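Local coordinates for protein enoyl-CoA hydratase/carnithine racemase (Thermus thermophilus JL-18, PDB 6SL9) that probably isomerises a CoA thioester to oxepin-CoA in phenylacetic acid catabolism, as a trimeric crotonase-family enzyme, at residues V229-G232 with Q233-Q236; Q236-D239 with H240-G243. All coordinates share one frame; numbering follows the deposited sequence.

Contact 1 of 2, residues V229-G232 with Q233-Q236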
loop_
_atom_site.group_PDB
_atom_site.type_symbol
_atom_site.label_atom_id
_atom_site.label_comp_id
_atom_site.label_asym_id
_atom_site.label_seq_id
_atom_site.Cartn_x
_atom_site.Cartn_y
_atom_site.Cartn_z
ATOM N N VAL A 229 -3.892 -19.348 -13.215
ATOM C CA VAL A 229 -2.901 -19.753 -14.218
ATOM C C VAL A 229 -1.607 -20.156 -13.542
ATOM O O VAL A 229 -1.033 -21.215 -13.854
ATOM C CB VAL A 229 -2.681 -18.621 -15.239
ATOM C CG1 VAL A 229 -1.512 -18.898 -16.172
ATOM C CG2 VAL A 229 -3.928 -18.351 -16.057
ATOM N N LEU A 230 -1.087 -19.341 -12.616
ATOM C CA LEU A 230 0.235 -19.636 -12.041
ATOM C C LEU A 230 0.150 -20.810 -11.083
ATOM O O LEU A 230 1.101 -21.569 -11.004
ATOM C CB LEU A 230 0.798 -18.358 -11.426
ATOM C CG LEU A 230 1.007 -17.169 -12.396
ATOM C CD1 LEU A 230 1.717 -16.014 -11.720
ATOM C CD2 LEU A 230 1.760 -17.562 -13.667
ATOM N N GLN A 231 -0.941 -20.927 -10.326
ATOM C CA GLN A 231 -1.083 -22.127 -9.493
ATOM C C GLN A 231 -1.170 -23.372 -10.370
ATOM O O GLN A 231 -0.661 -24.438 -9.955
ATOM C CB GLN A 231 -2.305 -22.044 -8.601
ATOM C CG GLN A 231 -2.343 -23.059 -7.464
ATOM C CD GLN A 231 -1.340 -22.676 -6.391
ATOM O OE1 GLN A 231 -0.103 -22.688 -6.608
ATOM N NE2 GLN A 231 -1.887 -22.216 -5.276
ATOM N N GLY A 232 -1.767 -23.285 -11.523
ATOM C CA GLY A 232 -1.808 -24.435 -12.447
ATOM C C GLY A 232 -0.403 -24.858 -12.776
ATOM O O GLY A 232 -0.065 -26.065 -12.788
ATOM N N GLN A 233 0.463 -23.886 -13.061
ATOM C CA GLN A 233 1.892 -24.160 -13.353
ATOM C C GLN A 233 2.565 -24.736 -12.108
ATOM O O GLN A 233 3.276 -25.762 -12.228
ATOM C CB GLN A 233 2.578 -22.901 -13.839
ATOM C CG GLN A 233 2.026 -22.382 -15.147
ATOM C CD GLN A 233 2.627 -21.089 -15.622
ATOM O OE1 GLN A 233 3.654 -20.638 -15.118
ATOM N NE2 GLN A 233 1.934 -20.433 -16.559
ATOM N N ALA A 234 2.427 -24.102 -10.962
ATOM C CA ALA A 234 3.096 -24.597 -9.746
ATOM C C ALA A 234 2.637 -26.036 -9.406
ATOM O O ALA A 234 3.438 -26.881 -8.993
ATOM C CB ALA A 234 2.851 -23.681 -8.565
ATOM N N GLY A 235 1.391 -26.358 -9.668
ATOM C CA GLY A 235 0.804 -27.658 -9.348
ATOM C C GLY A 235 1.384 -28.761 -10.209
ATOM O O GLY A 235 1.278 -29.919 -9.800
ATOM N N GLN A 236 1.975 -28.423 -11.354
ATOM C CA GLN A 236 2.527 -29.438 -12.262
ATOM C C GLN A 236 4.012 -29.678 -11.999
ATOM O O GLN A 236 4.600 -30.545 -12.616
ATOM C CB GLN A 236 2.341 -28.999 -13.702
ATOM C CG GLN A 236 0.894 -29.016 -14.142
ATOM C CD GLN A 236 0.775 -28.607 -15.574
ATOM O OE1 GLN A 236 1.056 -29.393 -16.459
ATOM N NE2 GLN A 236 0.334 -27.373 -15.795
#
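Gln233 lies back along its own helix, side by side with Val229 and Leu230 and pointing the same way as both. Its chain is extended beyond CG, with CG anti to the carbonyl carbon (chi1 -64°), which carries the amide toward the preceding turn. There Gln233 NE2 comes 3.8 Å from Val229 CG1, while Gln233 OE1 sits 3.9 Å from Leu230 CD2; the amide thus meets two methyl groups, one on each residue. Leu230 packs on Leu207 and Leu211 of helix 202-214, and Gln233 also touches Leu207. Gln231 and Ala234 face the second subunit, as does Val229, on Arg82 of that subunit. Gln231 NE2 donates to Val138 O and Asp140 OD2 across the subunit boundary, and the bend at chi2 (73°) keeps Gln231 OE1 3.7 Å from Ala234 CB. Underneath run the i to i+4 bonds, the straightest from Ala234 N to Leu230 O, 2.9 Å long at an N-H...O angle of 168°. At the end of the helix Gly232 O is approached twice by one residue, weakly each time: by Gln236 N at 3.4 Å and by Gln236 NE2 at 3.3 Å, the extended side chain running back beside the last turn. These are the last turns of a helix packed between helix 202-214 of its own chain and a neighbouring subunit, in a crotonase-family protein.

Contact 2 of 2, residues Q236-D239 with H240-G243; sequences QTQD and HEEG
Thr237 caps the helix that begins at Gln238: its OG1 accepts from His240 N at 3.1 Å with an N-H...O angle of 150°. The hydroxyl gets there because OG1 stands between the backbone N and the carbonyl carbon (chi1 62°), and the same OG1 is hydrogen-bonded to Ala234 O of the preceding helix. Thr237 and His240 side chains cross at about a right angle, with Thr237 OG1 3.5 Å from His240 CB. A valine here would lack the hydroxyl and would probably cost His240 N its capping bond and Ala234 O its hydroxyl partner, weakening the start of the helix.

Backbone bonds take over within a turn. Glu241 N reaches Thr237 O only weakly, whereas Glu242 N to Gln238 O is 3.0 Å and Gly243 N to Asp239 O is 2.8 Å.

Among the polar side chains, Gln238 and Glu241 run side by side, pointing the same way, their amide and carboxylate planes 84° apart and Gln238 NE2 3.9 Å from Glu241 OE1. A water donates to both Gln238 O, at 2.9 Å, and Glu241 OE1, at 3.1 Å, tying the carboxylate to the backbone of Gln238 and not to its amide. Glu241 and Glu242 each form a salt bridge with Arg245, and Glu242 has a second with Arg251.

Two buried polar groups find partners beyond the helix. His240 bonds to Ile135 O and Tyr77 OH of the second subunit, and the Asp239 carboxylate accepts from Gln256 N and Gly257 N of the C-terminal tail. The charges of the two glutamates are met by arginines, while that of Asp239, in the first turn, would probably be favoured by the helix N-terminus.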
loop_
_atom_site.group_PDB
_atom_site.type_symbol
_atom_site.label_atom_id
_atom_site.label_comp_id
_atom_site.label_asym_id
_atom_site.label_seq_id
_atom_site.Cartn_x
_atom_site.Cartn_y
_atom_site.Cartn_z
ATOM N N GLN A 236 1.975 -28.423 -11.354
ATOM C CA GLN A 236 2.527 -29.438 -12.262
ATOM C C GLN A 236 4.012 -29.678 -11.999
ATOM O O GLN A 236 4.600 -30.545 -12.616
ATOM C CB GLN A 236 2.341 -28.999 -13.702
ATOM C CG GLN A 236 0.894 -29.016 -14.142
ATOM C CD GLN A 236 0.775 -28.607 -15.574
ATOM O OE1 GLN A 236 1.056 -29.393 -16.459
ATOM N NE2 GLN A 236 0.334 -27.373 -15.795
ATOM N N THR A 237 4.598 -28.980 -11.036
ATOM C CA THR A 237 6.028 -29.120 -10.740
ATOM C C THR A 237 6.296 -30.430 -9.964
ATOM O O THR A 237 5.475 -30.886 -9.131
ATOM C CB THR A 237 6.610 -27.914 -9.974
ATOM O OG1 THR A 237 5.963 -27.792 -8.696
ATOM C CG2 THR A 237 6.520 -26.638 -10.784
ATOM N N GLN A 238 7.500 -30.939 -10.116
ATOM C CA GLN A 238 7.969 -32.049 -9.269
ATOM C C GLN A 238 7.993 -31.611 -7.812
ATOM O O GLN A 238 7.626 -32.394 -6.928
ATOM C CB GLN A 238 9.359 -32.466 -9.719
ATOM C CG GLN A 238 9.431 -32.967 -11.130
ATOM C CD GLN A 238 8.794 -34.325 -11.312
ATOM O OE1 GLN A 238 7.967 -34.514 -12.203
ATOM N NE2 GLN A 238 9.165 -35.290 -10.473
ATOM N N ASP A 239 8.327 -30.350 -7.561
ATOM C CA ASP A 239 8.413 -29.873 -6.160
ATOM C C ASP A 239 7.036 -29.887 -5.481
ATOM O O ASP A 239 6.990 -30.167 -4.295
ATOM C CB ASP A 239 9.014 -28.482 -6.144
ATOM C CG ASP A 239 10.518 -28.462 -6.183
ATOM O OD1 ASP A 239 11.152 -29.554 -6.173
ATOM O OD2 ASP A 239 11.084 -27.362 -6.233
ATOM N N HIS A 240 5.965 -29.587 -6.208
ATOM C CA HIS A 240 4.660 -29.663 -5.536
ATOM C C HIS A 240 4.361 -31.101 -5.117
ATOM O O HIS A 240 3.846 -31.319 -4.004
ATOM C CB HIS A 240 3.589 -29.078 -6.455
ATOM C CG HIS A 240 2.235 -29.311 -5.858
ATOM N ND1 HIS A 240 1.911 -28.875 -4.589
ATOM C CD2 HIS A 240 1.125 -29.946 -6.332
ATOM C CE1 HIS A 240 0.678 -29.260 -4.320
ATOM N NE2 HIS A 240 0.151 -29.875 -5.348
ATOM N N GLU A 241 4.674 -32.059 -5.955
ATOM C CA GLU A 241 4.434 -33.501 -5.637
ATOM C C GLU A 241 5.220 -33.894 -4.394
ATOM O O GLU A 241 4.662 -34.493 -3.423
ATOM C CB GLU A 241 4.824 -34.371 -6.833
ATOM C CG GLU A 241 4.444 -35.860 -6.766
ATOM C CD GLU A 241 5.134 -36.852 -7.707
ATOM O OE1 GLU A 241 6.065 -36.452 -8.479
ATOM O OE2 GLU A 241 4.777 -38.062 -7.638
ATOM N N GLU A 242 6.460 -33.421 -4.328
ATOM C CA GLU A 242 7.316 -33.623 -3.153
ATOM C C GLU A 242 6.750 -32.931 -1.932
ATOM O O GLU A 242 6.793 -33.519 -0.819
ATOM C CB GLU A 242 8.759 -33.250 -3.472
ATOM C CG GLU A 242 9.656 -33.156 -2.248
ATOM C CD GLU A 242 9.985 -34.427 -1.509
ATOM O OE1 GLU A 242 10.644 -34.294 -0.403
ATOM O OE2 GLU A 242 9.593 -35.515 -2.009
ATOM N N GLY A 243 6.314 -31.695 -2.095
ATOM C CA GLY A 243 5.771 -30.935 -0.971
ATOM C C GLY A 243 4.568 -31.639 -0.347
ATOM O O GLY A 243 4.465 -31.659 0.900
HETATM O O HOH W 1 8.427 -35.159 -6.914
#

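How the contacts relate
Contact 1 closes helix 220-235 and contact 2 opens helix 238-249, so the two follow directly along the chain and share Gln236, their centres about 10 Å apart. The short connection turns the chain sharply between the helices, and the contacts also touch in space: Ala234 O lies 3.4 Å from His240 CB, and Gly235 O 3.5 Å from His240 CD2. Both lie on the same side of the chain's centre, far out in the C-terminal helical part of the crotonase fold, away from the middle of the subunit. Each touches the second subunit, so this corner between two consecutive helices contributes to that interface from both of its arms.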